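Local coordinates for cytosol aminopeptidase (Staphylococcus aureus subsp. aureus, PDB 3KZW), which probably removes amino-terminal residues, leucine among them, from peptides as a metal-dependent aminopeptidase that assembles as a hexamer, at residues A85-Q89 against D90-R94; S199-L202 against A203-F206; T215-T218 against F219-I223; N269-D272 against K273-P277. All coordinates share one frame; numbering follows the deposited sequence.

Interaction 1 (A85-Q89 against D90-R94); sequences AFDVQ and DQTYR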
ATOM      1  N   ALA A  85     -32.575  21.546  43.808  1.00  2.63           N
ATOM      2  CA  ALA A  85     -33.789  21.608  44.609  1.00  2.65           C
ATOM      3  C   ALA A  85     -34.238  23.062  44.659  1.00  2.65           C
ATOM      4  O   ALA A  85     -33.426  23.961  44.891  1.00  2.63           O
ATOM      5  CB  ALA A  85     -33.537  21.077  46.007  1.00  2.61           C
ATOM      6  N   PHE A  86     -35.526  23.290  44.426  1.00  2.64           N
ATOM      7  CA  PHE A  86     -36.055  24.643  44.321  1.00  2.66           C
ATOM      8  C   PHE A  86     -37.346  24.786  45.109  1.00  2.65           C
ATOM      9  O   PHE A  86     -38.344  24.128  44.809  1.00  2.69           O
ATOM     10  CB  PHE A  86     -36.274  25.008  42.848  1.00  2.68           C
ATOM     11  CG  PHE A  86     -36.524  26.471  42.606  1.00  2.67           C
ATOM     12  CD1 PHE A  86     -35.534  27.415  42.868  1.00  2.69           C
ATOM     13  CD2 PHE A  86     -37.743  26.903  42.090  1.00  2.69           C
ATOM     14  CE1 PHE A  86     -35.762  28.771  42.637  1.00  2.73           C
ATOM     15  CE2 PHE A  86     -37.981  28.256  41.853  1.00  2.68           C
ATOM     16  CZ  PHE A  86     -36.989  29.193  42.127  1.00  2.71           C
ATOM     17  N   ASP A  87     -37.315  25.645  46.123  1.00  2.63           N
ATOM     18  CA  ASP A  87     -38.486  25.905  46.948  1.00  2.68           C
ATOM     19  C   ASP A  87     -39.310  27.072  46.415  1.00  2.70           C
ATOM     20  O   ASP A  87     -38.818  28.199  46.308  1.00  2.73           O
ATOM     21  CB  ASP A  87     -38.082  26.174  48.401  1.00  2.67           C
ATOM     22  CG  ASP A  87     -37.801  24.900  49.181  1.00  2.76           C
ATOM     23  OD1 ASP A  87     -37.995  23.788  48.637  1.00  2.76           O
ATOM     24  OD2 ASP A  87     -37.385  25.017  50.353  1.00  2.79           O
ATOM     25  N   VAL A  88     -40.557  26.784  46.061  1.00  2.67           N
ATOM     26  CA  VAL A  88     -41.538  27.831  45.796  1.00  2.70           C
ATOM     27  C   VAL A  88     -42.790  27.534  46.619  1.00  2.72           C
ATOM     28  O   VAL A  88     -43.445  26.504  46.432  1.00  2.69           O
ATOM     29  CB  VAL A  88     -41.816  28.043  44.274  1.00  2.69           C
ATOM     30  CG1 VAL A  88     -42.104  26.727  43.560  1.00  2.74           C
ATOM     31  CG2 VAL A  88     -42.943  29.052  44.059  1.00  2.70           C
ATOM     32  N   GLN A  89     -43.091  28.449  47.541  1.00  2.75           N
ATOM     33  CA  GLN A  89     -44.099  28.253  48.592  1.00  2.82           C
ATOM     34  C   GLN A  89     -43.688  27.112  49.535  1.00  2.92           C
ATOM     35  O   GLN A  89     -42.554  27.087  50.017  1.00  2.86           O
ATOM     36  CB  GLN A  89     -45.509  28.063  48.011  1.00  2.78           C
ATOM     37  CG  GLN A  89     -46.034  29.284  47.262  1.00  2.80           C
ATOM     38  CD  GLN A  89     -47.421  29.074  46.684  1.00  2.84           C
ATOM     39  OE1 GLN A  89     -47.570  28.780  45.493  1.00  2.83           O
ATOM     40  NE2 GLN A  89     -48.447  29.221  47.524  1.00  2.64           N
ATOM     41  N   ASP A  90     -44.595  26.177  49.801  1.00  3.21           N
ATOM     42  CA  ASP A  90     -44.293  25.066  50.703  1.00  3.43           C
ATOM     43  C   ASP A  90     -43.619  23.883  50.003  1.00  3.43           C
ATOM     44  O   ASP A  90     -42.834  23.163  50.621  1.00  3.53           O
ATOM     45  CB  ASP A  90     -45.554  24.607  51.450  1.00  3.57           C
ATOM     46  CG  ASP A  90     -46.725  24.316  50.516  1.00  4.03           C
ATOM     47  OD1 ASP A  90     -46.582  23.477  49.598  1.00  4.31           O
ATOM     48  OD2 ASP A  90     -47.801  24.920  50.719  1.00  4.54           O
ATOM     49  N   GLN A  91     -43.926  23.694  48.719  1.00  3.35           N
ATOM     50  CA  GLN A  91     -43.463  22.526  47.964  1.00  3.23           C
ATOM     51  C   GLN A  91     -42.022  22.649  47.474  1.00  3.10           C
ATOM     52  O   GLN A  91     -41.588  23.726  47.053  1.00  3.06           O
ATOM     53  CB  GLN A  91     -44.391  22.247  46.771  1.00  3.30           C
ATOM     54  CG  GLN A  91     -45.730  21.588  47.122  1.00  3.47           C
ATOM     55  CD  GLN A  91     -45.605  20.108  47.470  1.00  3.54           C
ATOM     56  OE1 GLN A  91     -44.954  19.338  46.760  1.00  3.44           O
ATOM     57  NE2 GLN A  91     -46.245  19.705  48.562  1.00  3.57           N
ATOM     58  N   THR A  92     -41.291  21.535  47.534  1.00  2.88           N
ATOM     59  CA  THR A  92     -39.947  21.455  46.965  1.00  2.74           C
ATOM     60  C   THR A  92     -40.032  20.880  45.552  1.00  2.72           C
ATOM     61  O   THR A  92     -40.584  19.796  45.342  1.00  2.74           O
ATOM     62  CB  THR A  92     -39.000  20.587  47.829  1.00  2.71           C
ATOM     63  OG1 THR A  92     -39.049  21.028  49.190  1.00  2.74           O
ATOM     64  CG2 THR A  92     -37.562  20.678  47.326  1.00  2.65           C
ATOM     65  N   TYR A  93     -39.483  21.619  44.592  1.00  2.68           N
ATOM     66  CA  TYR A  93     -39.517  21.230  43.188  1.00  2.64           C
ATOM     67  C   TYR A  93     -38.139  20.813  42.689  1.00  2.64           C
ATOM     68  O   TYR A  93     -37.114  21.272  43.199  1.00  2.63           O
ATOM     69  CB  TYR A  93     -40.046  22.384  42.328  1.00  2.65           C
ATOM     70  CG  TYR A  93     -41.550  22.557  42.366  1.00  2.68           C
ATOM     71  CD1 TYR A  93     -42.169  23.236  43.415  1.00  2.69           C
ATOM     72  CD2 TYR A  93     -42.353  22.048  41.347  1.00  2.69           C
ATOM     73  CE1 TYR A  93     -43.552  23.397  43.449  1.00  2.72           C
ATOM     74  CE2 TYR A  93     -43.738  22.202  41.374  1.00  2.66           C
ATOM     75  CZ  TYR A  93     -44.329  22.879  42.428  1.00  2.71           C
ATOM     76  OH  TYR A  93     -45.695  23.040  42.468  1.00  2.73           O
ATOM     77  N   ARG A  94     -38.129  19.932  41.694  1.00  2.64           N
ATOM     78  CA  ARG A  94     -36.917  19.627  40.952  1.00  2.63           C
ATOM     79  C   ARG A  94     -36.802  20.642  39.823  1.00  2.61           C
ATOM     80  O   ARG A  94     -37.586  20.615  38.874  1.00  2.61           O
ATOM     81  CB  ARG A  94     -36.962  18.200  40.395  1.00  2.65           C
ATOM     82  CG  ARG A  94     -35.674  17.749  39.723  1.00  2.62           C
ATOM     83  CD  ARG A  94     -35.840  16.403  39.044  1.00  2.63           C
ATOM     84  NE  ARG A  94     -34.600  15.964  38.413  1.00  2.63           N
ATOM     85  CZ  ARG A  94     -34.445  14.818  37.758  1.00  2.65           C
ATOM     86  NH1 ARG A  94     -35.455  13.967  37.636  1.00  2.71           N
ATOM     87  NH2 ARG A  94     -33.271  14.522  37.220  1.00  2.69           N
TER
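F86 and Y93 face each other as an antiparallel hydrogen-bonded pair and carry the backbone ladder of this beta hairpin. F86 N donates to Y93 O and Y93 N returns the bond to F86 O, each at 2.8 Å. A longer, weak bond runs from V88 N to Q91 O at 3.4 Å, next to the reversal at Q89 and D90, whose backbone angles come close to those of a type II' turn. The polar side-chain contact belongs to the non-hydrogen-bonded pair D87 and T92: T92 OG1 gives its proton to D87 OD1 at 3.0 Å, approaching on the syn side of the carboxylate but 23° out of its plane. On that same face A85 CB comes within 4.3 Å of T92 CG2. On the face of F86, V88 and Y93 the contact is apolar. With chi1 at 49°, V88 CG1 sits between its own backbone N and carbonyl carbon, and this methyl reaches Y93 CD1 at 3.5 Å, meeting the ring obliquely; F86 O lies at the ring's edge. Strand 81-88 lies at one edge of its sheet within the chain, while strand 91-101 has strand 39-45 along its other side. Helix 62-70 receives the F86 ring through S64 and L68, and F56 meets Y93 edge-to-face. A second subunit closes over A85, whose N donates to T84 OG1 of that subunit and whose side chain packs on its L68.

Interaction 2 (S199-L202 against A203-F206); sequences SINL and ARDF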
ATOM      1  N   SER A 199     -40.343  13.321  10.255  1.00  2.66           N
ATOM      2  CA  SER A 199     -39.978  13.052   8.866  1.00  2.67           C
ATOM      3  C   SER A 199     -38.489  12.748   8.741  1.00  2.66           C
ATOM      4  O   SER A 199     -38.090  11.894   7.946  1.00  2.67           O
ATOM      5  CB  SER A 199     -40.353  14.231   7.969  1.00  2.65           C
ATOM      6  OG  SER A 199     -41.748  14.462   8.000  1.00  2.66           O
ATOM      7  N   ILE A 200     -37.679  13.452   9.532  1.00  2.65           N
ATOM      8  CA  ILE A 200     -36.234  13.218   9.595  1.00  2.65           C
ATOM      9  C   ILE A 200     -35.952  11.834  10.178  1.00  2.63           C
ATOM     10  O   ILE A 200     -35.104  11.097   9.667  1.00  2.62           O
ATOM     11  CB  ILE A 200     -35.509  14.325  10.407  1.00  2.63           C
ATOM     12  CG1 ILE A 200     -35.597  15.667   9.665  1.00  2.61           C
ATOM     13  CG2 ILE A 200     -34.049  13.952  10.663  1.00  2.60           C
ATOM     14  CD1 ILE A 200     -35.239  16.879  10.502  1.00  2.61           C
ATOM     15  N   ASN A 201     -36.686  11.485  11.231  1.00  2.64           N
ATOM     16  CA  ASN A 201     -36.555  10.182  11.878  1.00  2.61           C
ATOM     17  C   ASN A 201     -37.016   9.025  10.999  1.00  2.59           C
ATOM     18  O   ASN A 201     -36.498   7.914  11.112  1.00  2.60           O
ATOM     19  CB  ASN A 201     -37.292  10.170  13.221  1.00  2.61           C
ATOM     20  CG  ASN A 201     -36.615  11.041  14.270  1.00  2.61           C
ATOM     21  OD1 ASN A 201     -35.525  11.572  14.050  1.00  2.59           O
ATOM     22  ND2 ASN A 201     -37.260  11.185  15.420  1.00  2.61           N
ATOM     23  N   LEU A 202     -37.988   9.290  10.129  1.00  2.61           N
ATOM     24  CA  LEU A 202     -38.457   8.296   9.168  1.00  2.65           C
ATOM     25  C   LEU A 202     -37.340   7.953   8.187  1.00  2.67           C
ATOM     26  O   LEU A 202     -37.128   6.783   7.867  1.00  2.70           O
ATOM     27  CB  LEU A 202     -39.699   8.793   8.417  1.00  2.65           C
ATOM     28  CG  LEU A 202     -40.270   7.882   7.318  1.00  2.66           C
ATOM     29  CD1 LEU A 202     -40.911   6.624   7.898  1.00  2.64           C
ATOM     30  CD2 LEU A 202     -41.262   8.635   6.449  1.00  2.67           C
ATOM     31  N   ALA A 203     -36.638   8.985   7.722  1.00  2.68           N
ATOM     32  CA  ALA A 203     -35.489   8.826   6.836  1.00  2.65           C
ATOM     33  C   ALA A 203     -34.366   8.070   7.545  1.00  2.67           C
ATOM     34  O   ALA A 203     -33.739   7.180   6.959  1.00  2.68           O
ATOM     35  CB  ALA A 203     -35.007  10.182   6.352  1.00  2.60           C
ATOM     36  N   ARG A 204     -34.133   8.426   8.808  1.00  2.63           N
ATOM     37  CA  ARG A 204     -33.133   7.772   9.649  1.00  2.63           C
ATOM     38  C   ARG A 204     -33.413   6.285   9.829  1.00  2.64           C
ATOM     39  O   ARG A 204     -32.488   5.474   9.806  1.00  2.71           O
ATOM     40  CB  ARG A 204     -33.070   8.440  11.022  1.00  2.64           C
ATOM     41  CG  ARG A 204     -32.288   9.731  11.070  1.00  2.57           C
ATOM     42  CD  ARG A 204     -32.479  10.393  12.416  1.00  2.60           C
ATOM     43  NE  ARG A 204     -31.446  11.381  12.699  1.00  2.65           N
ATOM     44  CZ  ARG A 204     -31.431  12.169  13.768  1.00  2.63           C
ATOM     45  NH1 ARG A 204     -32.401  12.104  14.669  1.00  2.53           N
ATOM     46  NH2 ARG A 204     -30.443  13.034  13.932  1.00  2.75           N
ATOM     47  N   ASP A 205     -34.687   5.938  10.015  1.00  2.64           N
ATOM     48  CA  ASP A 205     -35.105   4.546  10.188  1.00  2.65           C
ATOM     49  C   ASP A 205     -34.761   3.689   8.973  1.00  2.65           C
ATOM     50  O   ASP A 205     -34.250   2.576   9.118  1.00  2.68           O
ATOM     51  CB  ASP A 205     -36.602   4.460  10.503  1.00  2.64           C
ATOM     52  CG  ASP A 205     -36.912   4.704  11.974  1.00  2.72           C
ATOM     53  OD1 ASP A 205     -35.975   4.736  12.805  1.00  2.66           O
ATOM     54  OD2 ASP A 205     -38.109   4.854  12.305  1.00  2.79           O
ATOM     55  N   PHE A 206     -35.033   4.212   7.779  1.00  2.64           N
ATOM     56  CA  PHE A 206     -34.680   3.525   6.541  1.00  2.65           C
ATOM     57  C   PHE A 206     -33.169   3.367   6.402  1.00  2.64           C
ATOM     58  O   PHE A 206     -32.691   2.327   5.962  1.00  2.66           O
ATOM     59  CB  PHE A 206     -35.243   4.261   5.321  1.00  2.66           C
ATOM     60  CG  PHE A 206     -36.716   4.047   5.103  1.00  2.71           C
ATOM     61  CD1 PHE A 206     -37.232   2.764   4.940  1.00  2.73           C
ATOM     62  CD2 PHE A 206     -37.586   5.133   5.035  1.00  2.74           C
ATOM     63  CE1 PHE A 206     -38.597   2.564   4.732  1.00  2.77           C
ATOM     64  CE2 PHE A 206     -38.951   4.945   4.826  1.00  2.73           C
ATOM     65  CZ  PHE A 206     -39.457   3.656   4.674  1.00  2.74           C
TER
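Successive turns of one alpha helix join S199-L202 to A203-F206, with N-H groups reaching four residues back: A203 N to S199 O, R204 N to I200 O at 3.0 Å, D205 N to N201 O at 2.9 Å, and a weak bond from F206 N to L202 O. Of the side chains, N201 and R204 run alongside each other, their amide and guanidinium planes only 11° apart. R204 NH1 donates to N201 OD1 at 3.2 Å, although OD1 lies tilted from the guanidinium plane and the bond is noticeably bent, at 137°. I200 adds an apolar lid: its CG2 stands over one face of the guanidinium, offset toward the rim, 4.2 Å from R204 NE. On another side of the helix L202 and F206 point the same way; L202 CG lies opposite its backbone N (chi1 177°), which carries CD1 along the helix to within 4.0 Å of F206 CE2. The arginine is gripped at every nitrogen, since NH2 also bonds N495 O, NH1 bonds R157 O and NE bonds P500 O, which probably fixes the group's rotation. N201 ND2 turns to E156 O, and D205 OD1 accepts from Y160 OH. Around helix 188-208, helix 308-322 lies against S199, L202 and A203, helix 505-512 covers I200 and A203, and helix 216-226 meets L202 and F206.

Interaction 3 (T215-T218 against F219-I223); sequences TPQT and FAEDI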
ATOM      1  N   THR A 215     -33.854  -4.507   1.496  1.00  2.70           N
ATOM      2  CA  THR A 215     -33.449  -4.705   0.111  1.00  2.66           C
ATOM      3  C   THR A 215     -34.266  -3.746  -0.758  1.00  2.67           C
ATOM      4  O   THR A 215     -35.235  -3.163  -0.269  1.00  2.70           O
ATOM      5  CB  THR A 215     -33.708  -6.160  -0.326  1.00  2.67           C
ATOM      6  OG1 THR A 215     -35.117  -6.421  -0.311  1.00  2.73           O
ATOM      7  CG2 THR A 215     -33.003  -7.139   0.612  1.00  2.68           C
ATOM      8  N   PRO A 216     -33.887  -3.568  -2.043  1.00  2.69           N
ATOM      9  CA  PRO A 216     -34.669  -2.699  -2.930  1.00  2.63           C
ATOM     10  C   PRO A 216     -36.165  -3.028  -2.936  1.00  2.67           C
ATOM     11  O   PRO A 216     -36.992  -2.115  -2.936  1.00  2.71           O
ATOM     12  CB  PRO A 216     -34.061  -2.970  -4.306  1.00  2.58           C
ATOM     13  CG  PRO A 216     -32.661  -3.322  -4.016  1.00  2.66           C
ATOM     14  CD  PRO A 216     -32.676  -4.075  -2.717  1.00  2.68           C
ATOM     15  N   GLN A 217     -36.503  -4.318  -2.929  1.00  2.68           N
ATOM     16  CA  GLN A 217     -37.894  -4.761  -2.928  1.00  2.64           C
ATOM     17  C   GLN A 217     -38.623  -4.335  -1.655  1.00  2.69           C
ATOM     18  O   GLN A 217     -39.683  -3.712  -1.728  1.00  2.70           O
ATOM     19  CB  GLN A 217     -37.979  -6.280  -3.106  1.00  2.62           C
ATOM     20  CG  GLN A 217     -39.400  -6.825  -3.138  1.00  2.66           C
ATOM     21  CD  GLN A 217     -39.457  -8.340  -3.055  1.00  2.77           C
ATOM     22  OE1 GLN A 217     -38.665  -9.045  -3.686  1.00  2.85           O
ATOM     23  NE2 GLN A 217     -40.406  -8.851  -2.277  1.00  2.77           N
ATOM     24  N   THR A 218     -38.050  -4.667  -0.498  1.00  2.72           N
ATOM     25  CA  THR A 218     -38.676  -4.369   0.797  1.00  2.66           C
ATOM     26  C   THR A 218     -38.714  -2.871   1.072  1.00  2.63           C
ATOM     27  O   THR A 218     -39.619  -2.385   1.749  1.00  2.67           O
ATOM     28  CB  THR A 218     -37.979  -5.093   1.975  1.00  2.64           C
ATOM     29  OG1 THR A 218     -36.615  -4.671   2.063  1.00  2.64           O
ATOM     30  CG2 THR A 218     -38.037  -6.609   1.800  1.00  2.61           C
ATOM     31  N   PHE A 219     -37.729  -2.149   0.541  1.00  2.62           N
ATOM     32  CA  PHE A 219     -37.690  -0.692   0.626  1.00  2.60           C
ATOM     33  C   PHE A 219     -38.868  -0.086  -0.127  1.00  2.64           C
ATOM     34  O   PHE A 219     -39.546   0.799   0.395  1.00  2.65           O
ATOM     35  CB  PHE A 219     -36.357  -0.159   0.090  1.00  2.60           C
ATOM     36  CG  PHE A 219     -36.172   1.332   0.251  1.00  2.64           C
ATOM     37  CD1 PHE A 219     -36.626   1.997   1.389  1.00  2.71           C
ATOM     38  CD2 PHE A 219     -35.512   2.068  -0.728  1.00  2.68           C
ATOM     39  CE1 PHE A 219     -36.447   3.371   1.532  1.00  2.67           C
ATOM     40  CE2 PHE A 219     -35.322   3.440  -0.587  1.00  2.68           C
ATOM     41  CZ  PHE A 219     -35.790   4.090   0.543  1.00  2.61           C
ATOM     42  N   ALA A 220     -39.114  -0.582  -1.341  1.00  2.64           N
ATOM     43  CA  ALA A 220     -40.268  -0.172  -2.143  1.00  2.62           C
ATOM     44  C   ALA A 220     -41.585  -0.509  -1.441  1.00  2.64           C
ATOM     45  O   ALA A 220     -42.478   0.333  -1.357  1.00  2.69           O
ATOM     46  CB  ALA A 220     -40.218  -0.813  -3.521  1.00  2.58           C
ATOM     47  N   GLU A 221     -41.683  -1.735  -0.927  1.00  2.62           N
ATOM     48  CA  GLU A 221     -42.872  -2.207  -0.220  1.00  2.63           C
ATOM     49  C   GLU A 221     -43.181  -1.374   1.022  1.00  2.67           C
ATOM     50  O   GLU A 221     -44.349  -1.103   1.316  1.00  2.70           O
ATOM     51  CB  GLU A 221     -42.722  -3.683   0.161  1.00  2.62           C
ATOM     52  CG  GLU A 221     -42.834  -4.646  -1.015  1.00  2.70           C
ATOM     53  CD  GLU A 221     -42.417  -6.072  -0.673  1.00  2.85           C
ATOM     54  OE1 GLU A 221     -42.015  -6.336   0.485  1.00  2.81           O
ATOM     55  OE2 GLU A 221     -42.493  -6.933  -1.577  1.00  2.86           O
ATOM     56  N   ASP A 222     -42.134  -0.971   1.742  1.00  2.65           N
ATOM     57  CA  ASP A 222     -42.287  -0.150   2.944  1.00  2.69           C
ATOM     58  C   ASP A 222     -42.814   1.246   2.620  1.00  2.69           C
ATOM     59  O   ASP A 222     -43.611   1.800   3.379  1.00  2.74           O
ATOM     60  CB  ASP A 222     -40.965  -0.052   3.714  1.00  2.67           C
ATOM     61  CG  ASP A 222     -40.658  -1.302   4.533  1.00  2.87           C
ATOM     62  OD1 ASP A 222     -41.383  -2.321   4.408  1.00  2.90           O
ATOM     63  OD2 ASP A 222     -39.674  -1.264   5.307  1.00  2.98           O
ATOM     64  N   ILE A 223     -42.366   1.803   1.496  1.00  2.64           N
ATOM     65  CA  ILE A 223     -42.819   3.117   1.039  1.00  2.63           C
ATOM     66  C   ILE A 223     -44.300   3.073   0.636  1.00  2.66           C
ATOM     67  O   ILE A 223     -45.066   3.978   0.980  1.00  2.63           O
ATOM     68  CB  ILE A 223     -41.926   3.666  -0.109  1.00  2.62           C
ATOM     69  CG1 ILE A 223     -40.512   3.941   0.403  1.00  2.64           C
ATOM     70  CG2 ILE A 223     -42.507   4.948  -0.699  1.00  2.65           C
ATOM     71  CD1 ILE A 223     -39.449   4.002  -0.685  1.00  2.64           C
TER
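Q217 and E221, one helical turn apart, are joined on the outer surface of their helix by a side-chain hydrogen bond that illustrates the i to i+4 spacing. Q217 NE2 donates to E221 OE2 at 2.9 Å, and the N-H points fairly straight at its acceptor. The two flat groups are far from coplanar, their planes 68° apart. The carboxylate oxygen lies close to the amide plane, whereas the donor arrives from above the carboxylate. Both chains are extended beyond CG, but they set off differently: CG of Q217 is anti to its backbone N (chi1 -179°), while that of E221 is anti to its carbonyl carbon, which brings amide and carboxylate together. E221 CG also rests 3.4 Å from Q217 O, and T218 CG2 stands 4.2 Å from E221 OE1. F219 departs on the buried side. Its CB lies 3.2 Å from T215 O, and its ring leaves the first turn to receive I223 CD1 over one face, 3.7 Å above the plane and offset toward the rim. Along the backbone F219 N bonds T215 O and A220 N bonds P216 O. T218 OG1 accepts from T215 N at 2.8 Å and bonds V213 O as well. With T215 at the N-cap, P216 opening the first turn and a side chain at N3 accepting the N-cap N-H, this bond is one half of a capping box, and the arrangement is that of a capped helix start.

Interaction 4 (N269-D272 against K273-P277); sequences NGKD and KDEAP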
ATOM      1  N   ASN A 269     -49.614  15.932  -5.075  1.00  2.64           N
ATOM      2  CA  ASN A 269     -50.217  17.104  -5.698  1.00  2.67           C
ATOM      3  C   ASN A 269     -50.850  18.025  -4.657  1.00  2.69           C
ATOM      4  O   ASN A 269     -52.039  17.920  -4.350  1.00  2.73           O
ATOM      5  CB  ASN A 269     -51.228  16.683  -6.771  1.00  2.70           C
ATOM      6  CG  ASN A 269     -50.572  15.961  -7.940  1.00  2.83           C
ATOM      7  OD1 ASN A 269     -49.774  16.543  -8.676  1.00  2.93           O
ATOM      8  ND2 ASN A 269     -50.907  14.688  -8.115  1.00  2.83           N
ATOM      9  N   GLY A 270     -50.036  18.931  -4.120  1.00  2.66           N
ATOM     10  CA  GLY A 270     -50.444  19.795  -3.016  1.00  2.67           C
ATOM     11  C   GLY A 270     -51.217  21.043  -3.391  1.00  2.70           C
ATOM     12  O   GLY A 270     -51.833  21.670  -2.528  1.00  2.68           O
ATOM     13  N   LYS A 271     -51.179  21.424  -4.664  1.00  2.75           N
ATOM     14  CA  LYS A 271     -51.947  22.583  -5.115  1.00  2.92           C
ATOM     15  C   LYS A 271     -52.988  22.179  -6.162  1.00  3.21           C
ATOM     16  O   LYS A 271     -53.999  22.856  -6.350  1.00  3.07           O
ATOM     17  CB  LYS A 271     -51.049  23.763  -5.517  1.00  2.81           C
ATOM     18  CG  LYS A 271     -49.897  23.450  -6.452  1.00  2.73           C
ATOM     19  CD  LYS A 271     -49.183  24.739  -6.851  1.00  2.75           C
ATOM     20  CE  LYS A 271     -47.930  24.451  -7.667  1.00  2.89           C
ATOM     21  NZ  LYS A 271     -47.210  25.701  -8.046  1.00  2.86           N
ATOM     22  N   ASP A 272     -52.798  20.975  -6.707  1.00  4.19           N
ATOM     23  CA  ASP A 272     -53.815  20.263  -7.502  1.00  5.00           C
ATOM     24  C   ASP A 272     -53.897  20.789  -8.928  1.00  5.43           C
ATOM     25  O   ASP A 272     -54.449  20.125  -9.813  1.00  5.65           O
ATOM     26  CB  ASP A 272     -55.210  20.296  -6.831  1.00  5.06           C
ATOM     27  CG  ASP A 272     -55.227  19.627  -5.451  1.00  5.29           C
ATOM     28  OD1 ASP A 272     -54.680  18.508  -5.308  1.00  5.23           O
ATOM     29  OD2 ASP A 272     -55.807  20.220  -4.514  1.00  5.08           O
ATOM     30  N   LYS A 273     -53.345  21.984  -9.137  1.00  5.80           N
ATOM     31  CA  LYS A 273     -53.235  22.580 -10.462  1.00  6.10           C
ATOM     32  C   LYS A 273     -52.434  21.671 -11.397  1.00  6.11           C
ATOM     33  O   LYS A 273     -51.593  20.884 -10.951  1.00  5.92           O
ATOM     34  CB  LYS A 273     -52.559  23.954 -10.379  1.00  6.20           C
ATOM     35  CG  LYS A 273     -53.382  25.042  -9.711  1.00  6.58           C
ATOM     36  CD  LYS A 273     -52.757  26.411  -9.960  1.00  7.22           C
ATOM     37  CE  LYS A 273     -53.648  27.546  -9.466  1.00  7.64           C
ATOM     38  NZ  LYS A 273     -53.626  27.674  -7.982  1.00  7.83           N
ATOM     39  N   ASP A 274     -52.711  21.784 -12.695  1.00  6.13           N
ATOM     40  CA  ASP A 274     -51.930  21.102 -13.726  1.00  6.11           C
ATOM     41  C   ASP A 274     -50.535  21.717 -13.844  1.00  5.79           C
ATOM     42  O   ASP A 274     -49.954  21.764 -14.934  1.00  5.91           O
ATOM     43  CB  ASP A 274     -52.656  21.169 -15.073  1.00  6.26           C
ATOM     44  CG  ASP A 274     -53.332  22.516 -15.323  1.00  7.18           C
ATOM     45  OD1 ASP A 274     -53.017  23.498 -14.611  1.00  8.23           O
ATOM     46  OD2 ASP A 274     -54.186  22.593 -16.237  1.00  8.01           O
ATOM     47  N   GLU A 275     -50.007  22.181 -12.712  1.00  5.25           N
ATOM     48  CA  GLU A 275     -48.741  22.894 -12.678  1.00  4.71           C
ATOM     49  C   GLU A 275     -47.543  21.959 -12.604  1.00  4.12           C
ATOM     50  O   GLU A 275     -47.532  20.990 -11.838  1.00  4.10           O
ATOM     51  CB  GLU A 275     -48.710  23.907 -11.528  1.00  4.86           C
ATOM     52  CG  GLU A 275     -47.355  24.592 -11.351  1.00  5.60           C
ATOM     53  CD  GLU A 275     -47.451  26.096 -11.152  1.00  6.75           C
ATOM     54  OE1 GLU A 275     -48.387  26.730 -11.695  1.00  6.66           O
ATOM     55  OE2 GLU A 275     -46.568  26.647 -10.458  1.00  7.30           O
ATOM     56  N   ALA A 276     -46.546  22.275 -13.425  1.00  3.27           N
ATOM     57  CA  ALA A 276     -45.233  21.632 -13.421  1.00  2.91           C
ATOM     58  C   ALA A 276     -44.732  21.305 -12.011  1.00  2.77           C
ATOM     59  O   ALA A 276     -44.594  22.202 -11.171  1.00  2.71           O
ATOM     60  CB  ALA A 276     -44.228  22.512 -14.150  1.00  2.77           C
ATOM     61  N   PRO A 277     -44.461  20.012 -11.749  1.00  2.70           N
ATOM     62  CA  PRO A 277     -44.029  19.572 -10.427  1.00  2.65           C
ATOM     63  C   PRO A 277     -42.555  19.862 -10.151  1.00  2.63           C
ATOM     64  O   PRO A 277     -41.809  20.233 -11.056  1.00  2.57           O
ATOM     65  CB  PRO A 277     -44.275  18.061 -10.471  1.00  2.63           C
ATOM     66  CG  PRO A 277     -44.097  17.696 -11.894  1.00  2.62           C
ATOM     67  CD  PRO A 277     -44.551  18.887 -12.701  1.00  2.69           C
TER
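The connection between strand 262-269 and strand 278-285 is an irregular surface loop, and across it K271 and E275 form a salt bridge. K271 NZ lies 2.7 Å from E275 OE2, a hydrogen bond as well as a charge pair. The ammonium approaches from well above the carboxylate, 67° out of its plane, and K271 NZ stays 4.0 Å from E275 OE1, which makes the contact one-sided. Apolar parts of the two chains add to it, with K271 CE 3.7 Å from E275 CG where they pass at a slant. K271 begins with CG between its backbone N and carbonyl carbon (chi1 49°) and is then fully extended, which carries its ammonium across the bend of the loop to E275; E275 bends at chi2 and presents OE2 to it. K273 also carries a positive charge nearby, its NZ 6.7 Å from K271 NZ, and E275 probably offsets part of any repulsion between the two. D272 faces another way: its OD1 makes a salt bridge with K231, which also donates to N269 O. The loop rests against the start of strand 328-338, the strand that in the sheet pairs antiparallel with 262-269 and parallel with 278-285. N328, its first residue, donates through ND2 to K273 O and E275 O, while P277 packs on N328 and V330; backbone hydrogen bonds between G270 and V327 and between P277 and S385 tie both ends of the loop to other parts of the same chain.

The four contacts follow one another along the chain, each closing before the next opens. Interaction 1 stands apart, in the N-terminal family region, with its centre about 40 Å from that of interaction 2 and about 56 Å from that of interaction 4; it meets another subunit of the hexamer. Interactions 2 to 4 fall within the catalytic family region. Interactions 2 and 3 touch, F206 meeting F219 edge-to-face where consecutive helices 188-208 and 216-226 pack together. Helix 216-226 also lies on strands 262-269 and 328-338, and the loop of interaction 4 leaves the first of these; interactions 3 and 4 thus border the same sheet, while interaction 1 lies at a subunit contact far from them.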